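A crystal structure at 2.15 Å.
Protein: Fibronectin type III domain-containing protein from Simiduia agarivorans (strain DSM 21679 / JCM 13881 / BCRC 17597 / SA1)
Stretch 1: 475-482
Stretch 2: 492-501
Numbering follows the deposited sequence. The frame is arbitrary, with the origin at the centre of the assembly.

Stretch 1 (475-482) HNGRLWAK
Stretch 2 (492-501) QWVELAGGPN

A strand from Arg478 through Lys482 pairs antiparallel with one that includes Val494 and Glu495, their N-to-C directions 142° apart and their axes 4.5 Å apart at closest; the two stretches together bury 846 Å², both sides summed. Walking along the second, Gln492 (phi/psi -131/153) points away and gives its backbone: its O lies 3.4 Å from Lys482 CA.

Lys482 (t, t, m, t), bent at chi3, passes over one face of the Trp493 indole (-89/142; chi1 m, chi2 102°), its CE 3.6 Å from the centroid of the Trp493 five-membered ring. The CE contact is CH-pi; Lys482 NZ and Trp493 NE1, 3.3 Å apart, are both donors and do not hydrogen-bond to each other, each being satisfied elsewhere in the structure.

Val494 (-134/145) pairs with Ala481 at CA-CA 5.5 Å through two hydrogen bonds, Ala481 N to Val494 O at 2.9 Å and Val494 N to Ala481 O at 3.0 Å.

Glu495 (-89/128; chi1 t, chi2 t) faces Trp480 (m, chi2 75°) across a CA-CA gap of 4.3 Å. Its CB lies on the normal of the Trp480 six-membered ring, 3.5 Å from the centroid, while its OE2 reaches Arg478 NH1 at 2.7 Å in a salt bridge. One side chain thus serves a ring and a cation.

Leu496 (-100/-32) breaks the extended path: a beta bulge shifts the register by one. Leu496 N donates to Leu479 O at 2.7 Å; Ala497 N reaches the same Leu479 O only weakly, at 3.5 Å. Leu496 CD1 also packs 3.7 Å from Ala481 CB.

Ala497 (-164/163) accepts from Leu479 N through its O at 2.9 Å, and the chain turns a corner.

Gly498 (94/-145) has no room for a CB, which would clash with Gly477 O. Gly499 (76/176) donates N to Gly477 O at 2.8 Å. Its CA and Pro500 CD cover one face of the Arg478 guanidinium (chi1-3 m, t, t), with Pro500 CD 3.2 Å from Arg478 NH2.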

ATOM      1  N   HIS B 475     -17.629  21.781  25.392  1.00 18.83           N
ATOM      2  CA  HIS B 475     -18.972  21.810  24.825  1.00 23.76           C
ATOM      3  C   HIS B 475     -19.730  20.509  25.055  1.00 20.08           C
ATOM      4  O   HIS B 475     -20.938  20.541  25.310  1.00 22.69           O
ATOM      5  CB  HIS B 475     -18.907  22.134  23.331  1.00 24.47           C
ATOM      6  CG  HIS B 475     -18.510  23.546  23.043  1.00 26.58           C
ATOM      7  ND1 HIS B 475     -17.725  23.896  21.966  1.00 30.72           N
ATOM      8  CD2 HIS B 475     -18.778  24.696  23.704  1.00 29.37           C
ATOM      9  CE1 HIS B 475     -17.534  25.205  21.971  1.00 29.92           C
ATOM     10  NE2 HIS B 475     -18.162  25.712  23.016  1.00 29.49           N
ATOM     11  N   ASN B 476     -19.055  19.363  24.972  1.00 15.47           N
ATOM     12  CA  ASN B 476     -19.754  18.087  25.076  1.00 16.11           C
ATOM     13  C   ASN B 476     -18.744  16.970  25.308  1.00 16.71           C
ATOM     14  O   ASN B 476     -17.530  17.181  25.284  1.00 18.20           O
ATOM     15  CB  ASN B 476     -20.589  17.807  23.823  1.00 19.81           C
ATOM     16  CG  ASN B 476     -19.865  18.174  22.547  1.00 24.49           C
ATOM     17  OD1 ASN B 476     -18.812  17.617  22.231  1.00 28.38           O
ATOM     18  ND2 ASN B 476     -20.422  19.124  21.807  1.00 21.93           N
ATOM     19  N   GLY B 477     -19.272  15.768  25.540  1.00 17.21           N
ATOM     20  CA  GLY B 477     -18.440  14.595  25.724  1.00 17.08           C
ATOM     21  C   GLY B 477     -18.187  13.887  24.409  1.00 17.81           C
ATOM     22  O   GLY B 477     -19.119  13.621  23.646  1.00 21.07           O
ATOM     23  N   ARG B 478     -16.916  13.596  24.142  1.00 18.68           N
ATOM     24  CA  ARG B 478     -16.498  12.830  22.973  1.00 21.34           C
ATOM     25  C   ARG B 478     -15.372  11.896  23.384  1.00 23.09           C
ATOM     26  O   ARG B 478     -14.427  12.320  24.057  1.00 19.48           O
ATOM     27  CB  ARG B 478     -16.004  13.728  21.834  1.00 20.56           C
ATOM     28  CG  ARG B 478     -16.969  14.767  21.321  1.00 23.03           C
ATOM     29  CD  ARG B 478     -16.275  15.569  20.230  1.00 23.94           C
ATOM     30  NE  ARG B 478     -17.108  16.623  19.663  1.00 30.52           N
ATOM     31  CZ  ARG B 478     -17.723  16.534  18.487  1.00 32.58           C
ATOM     32  NH1 ARG B 478     -17.608  15.433  17.756  1.00 29.58           N
ATOM     33  NH2 ARG B 478     -18.454  17.547  18.042  1.00 32.04           N
ATOM     34  N   LEU B 479     -15.457  10.639  22.960  1.00 18.44           N
ATOM     35  CA  LEU B 479     -14.431   9.647  23.250  1.00 16.26           C
ATOM     36  C   LEU B 479     -13.558   9.460  22.013  1.00 17.80           C
ATOM     37  O   LEU B 479     -14.049   9.041  20.959  1.00 15.47           O
ATOM     38  CB  LEU B 479     -15.069   8.324  23.671  1.00 19.02           C
ATOM     39  CG  LEU B 479     -14.121   7.185  24.042  1.00 19.54           C
ATOM     40  CD1 LEU B 479     -13.407   7.485  25.355  1.00 19.63           C
ATOM     41  CD2 LEU B 479     -14.893   5.882  24.125  1.00 19.06           C
ATOM     42  N   TRP B 480     -12.272   9.783  22.138  1.00 15.59           N
ATOM     43  CA  TRP B 480     -11.308   9.619  21.060  1.00 14.63           C
ATOM     44  C   TRP B 480     -10.281   8.558  21.437  1.00 18.48           C
ATOM     45  O   TRP B 480     -10.006   8.325  22.619  1.00 15.90           O
ATOM     46  CB  TRP B 480     -10.595  10.938  20.739  1.00 11.85           C
ATOM     47  CG  TRP B 480     -11.508  12.011  20.218  1.00 15.04           C
ATOM     48  CD1 TRP B 480     -12.398  12.755  20.941  1.00 15.04           C
ATOM     49  CD2 TRP B 480     -11.610  12.467  18.862  1.00 14.60           C
ATOM     50  NE1 TRP B 480     -13.053  13.640  20.117  1.00 18.27           N
ATOM     51  CE2 TRP B 480     -12.587  13.484  18.838  1.00 16.99           C
ATOM     52  CE3 TRP B 480     -10.972  12.112  17.667  1.00 15.91           C
ATOM     53  CZ2 TRP B 480     -12.939  14.151  17.666  1.00 13.18           C
ATOM     54  CZ3 TRP B 480     -11.324  12.773  16.502  1.00 14.97           C
ATOM     55  CH2 TRP B 480     -12.302  13.781  16.510  1.00 17.12           C
ATOM     56  N   ALA B 481      -9.711   7.921  20.415  1.00 17.40           N
ATOM     57  CA  ALA B 481      -8.762   6.832  20.610  1.00 17.00           C
ATOM     58  C   ALA B 481      -7.616   6.961  19.620  1.00 18.78           C
ATOM     59  O   ALA B 481      -7.848   7.202  18.430  1.00 21.27           O
ATOM     60  CB  ALA B 481      -9.449   5.473  20.443  1.00 15.07           C
ATOM     61  N   LYS B 482      -6.384   6.796  20.105  1.00 18.06           N
ATOM     62  CA  LYS B 482      -5.197   6.802  19.252  1.00 21.35           C
ATOM     63  C   LYS B 482      -4.417   5.518  19.496  1.00 21.17           C
ATOM     64  O   LYS B 482      -3.833   5.336  20.570  1.00 19.33           O
ATOM     65  CB  LYS B 482      -4.310   8.021  19.510  1.00 22.09           C
ATOM     66  CG  LYS B 482      -2.892   7.848  18.952  1.00 20.43           C
ATOM     67  CD  LYS B 482      -2.041   9.093  19.126  1.00 18.64           C
ATOM     68  CE  LYS B 482      -2.455  10.184  18.149  1.00 19.43           C
ATOM     69  NZ  LYS B 482      -1.594  11.401  18.268  1.00 15.34           N
ATOM     70  N   GLN B 492      -2.604   8.343  14.788  1.00 18.38           N
ATOM     71  CA  GLN B 492      -3.714   9.249  14.520  1.00 21.30           C
ATOM     72  C   GLN B 492      -4.867   9.035  15.496  1.00 20.97           C
ATOM     73  O   GLN B 492      -5.072   7.935  16.018  1.00 20.38           O
ATOM     74  CB  GLN B 492      -4.238   9.076  13.084  1.00 19.79           C
ATOM     75  CG  GLN B 492      -3.222   9.408  12.009  1.00 20.75           C
ATOM     76  CD  GLN B 492      -2.775  10.855  12.069  1.00 26.42           C
ATOM     77  OE1 GLN B 492      -3.595  11.764  12.214  1.00 28.78           O
ATOM     78  NE2 GLN B 492      -1.467  11.078  11.967  1.00 26.08           N
ATOM     79  N   TRP B 493      -5.633  10.107  15.713  1.00 17.82           N
ATOM     80  CA  TRP B 493      -6.843  10.077  16.524  1.00 18.22           C
ATOM     81  C   TRP B 493      -8.056   9.724  15.673  1.00 19.01           C
ATOM     82  O   TRP B 493      -8.177  10.178  14.532  1.00 20.67           O
ATOM     83  CB  TRP B 493      -7.087  11.436  17.188  1.00 13.96           C
ATOM     84  CG  TRP B 493      -6.106  11.791  18.253  1.00 17.33           C
ATOM     85  CD1 TRP B 493      -5.051  12.659  18.148  1.00 16.36           C
ATOM     86  CD2 TRP B 493      -6.085  11.294  19.595  1.00 15.12           C
ATOM     87  NE1 TRP B 493      -4.377  12.726  19.344  1.00 15.62           N
ATOM     88  CE2 TRP B 493      -4.992  11.898  20.249  1.00 15.12           C
ATOM     89  CE3 TRP B 493      -6.887  10.394  20.309  1.00 17.67           C
ATOM     90  CZ2 TRP B 493      -4.677  11.627  21.577  1.00 17.69           C
ATOM     91  CZ3 TRP B 493      -6.575  10.131  21.630  1.00 14.83           C
ATOM     92  CH2 TRP B 493      -5.482  10.746  22.252  1.00 15.87           C
ATOM     93  N   VAL B 494      -8.963   8.929  16.242  1.00 17.02           N
ATOM     94  CA  VAL B 494     -10.282   8.697  15.667  1.00 15.79           C
ATOM     95  C   VAL B 494     -11.314   8.830  16.778  1.00 16.57           C
ATOM     96  O   VAL B 494     -11.048   8.475  17.931  1.00 16.86           O
ATOM     97  CB  VAL B 494     -10.390   7.314  14.986  1.00 19.93           C
ATOM     98  CG1 VAL B 494      -9.428   7.217  13.809  1.00 17.60           C
ATOM     99  CG2 VAL B 494     -10.136   6.191  15.985  1.00 23.71           C
ATOM    100  N   GLU B 495     -12.486   9.357  16.436  1.00 16.04           N
ATOM    101  CA  GLU B 495     -13.564   9.523  17.404  1.00 20.56           C
ATOM    102  C   GLU B 495     -14.424   8.267  17.443  1.00 19.30           C
ATOM    103  O   GLU B 495     -14.909   7.806  16.405  1.00 20.25           O
ATOM    104  CB  GLU B 495     -14.429  10.735  17.060  1.00 24.19           C
ATOM    105  CG  GLU B 495     -15.528  10.995  18.085  1.00 30.17           C
ATOM    106  CD  GLU B 495     -16.502  12.065  17.643  1.00 40.03           C
ATOM    107  OE1 GLU B 495     -16.974  12.007  16.489  1.00 46.07           O
ATOM    108  OE2 GLU B 495     -16.791  12.970  18.450  1.00 44.02           O
ATOM    109  N   LEU B 496     -14.629   7.732  18.645  1.00 18.58           N
ATOM    110  CA  LEU B 496     -15.375   6.490  18.813  1.00 19.17           C
ATOM    111  C   LEU B 496     -16.823   6.693  19.240  1.00 20.41           C
ATOM    112  O   LEU B 496     -17.678   5.885  18.863  1.00 19.87           O
ATOM    113  CB  LEU B 496     -14.678   5.588  19.840  1.00 18.83           C
ATOM    114  CG  LEU B 496     -13.405   4.876  19.364  1.00 18.75           C
ATOM    115  CD1 LEU B 496     -12.831   4.000  20.472  1.00 15.46           C
ATOM    116  CD2 LEU B 496     -13.683   4.050  18.109  1.00 16.63           C
ATOM    117  N   ALA B 497     -17.127   7.739  20.006  1.00 19.44           N
ATOM    118  CA  ALA B 497     -18.472   7.891  20.549  1.00 18.58           C
ATOM    119  C   ALA B 497     -18.676   9.320  21.031  1.00 19.56           C
ATOM    120  O   ALA B 497     -17.720  10.068  21.249  1.00 20.39           O
ATOM    121  CB  ALA B 497     -18.722   6.906  21.697  1.00 14.61           C
ATOM    122  N   GLY B 498     -19.946   9.682  21.209  1.00 18.82           N
ATOM    123  CA  GLY B 498     -20.295  10.965  21.783  1.00 18.28           C
ATOM    124  C   GLY B 498     -20.555  12.062  20.773  1.00 20.60           C
ATOM    125  O   GLY B 498     -21.097  11.809  19.691  1.00 20.92           O
ATOM    126  N   GLY B 499     -20.171  13.290  21.120  1.00 20.23           N
ATOM    127  CA  GLY B 499     -20.447  14.440  20.295  1.00 20.35           C
ATOM    128  C   GLY B 499     -21.898  14.859  20.409  1.00 22.05           C
ATOM    129  O   GLY B 499     -22.702  14.207  21.082  1.00 24.12           O
ATOM    130  N   PRO B 500     -22.264  15.963  19.754  1.00 28.91           N
ATOM    131  CA  PRO B 500     -23.665  16.411  19.816  1.00 32.12           C
ATOM    132  C   PRO B 500     -24.638  15.477  19.117  1.00 33.68           C
ATOM    133  O   PRO B 500     -25.835  15.525  19.425  1.00 37.51           O
ATOM    134  CB  PRO B 500     -23.628  17.790  19.142  1.00 31.89           C
ATOM    135  CG  PRO B 500     -22.401  17.772  18.293  1.00 30.52           C
ATOM    136  CD  PRO B 500     -21.409  16.897  19.004  1.00 29.64           C
ATOM    137  N   ASN B 501     -24.179  14.629  18.198  1.00 34.36           N
ATOM    138  CA  ASN B 501     -25.069  13.669  17.556  1.00 39.41           C
ATOM    139  C   ASN B 501     -25.096  12.319  18.268  1.00 34.88           C
ATOM    140  O   ASN B 501     -25.680  11.366  17.738  1.00 31.82           O
ATOM    141  CB  ASN B 501     -24.696  13.486  16.079  1.00 42.51           C
ATOM    142  CG  ASN B 501     -23.223  13.219  15.868  1.00 46.52           C
ATOM    143  OD1 ASN B 501     -22.648  12.320  16.478  1.00 49.13           O
ATOM    144  ND2 ASN B 501     -22.604  13.993  14.983  1.00 50.19           N
TER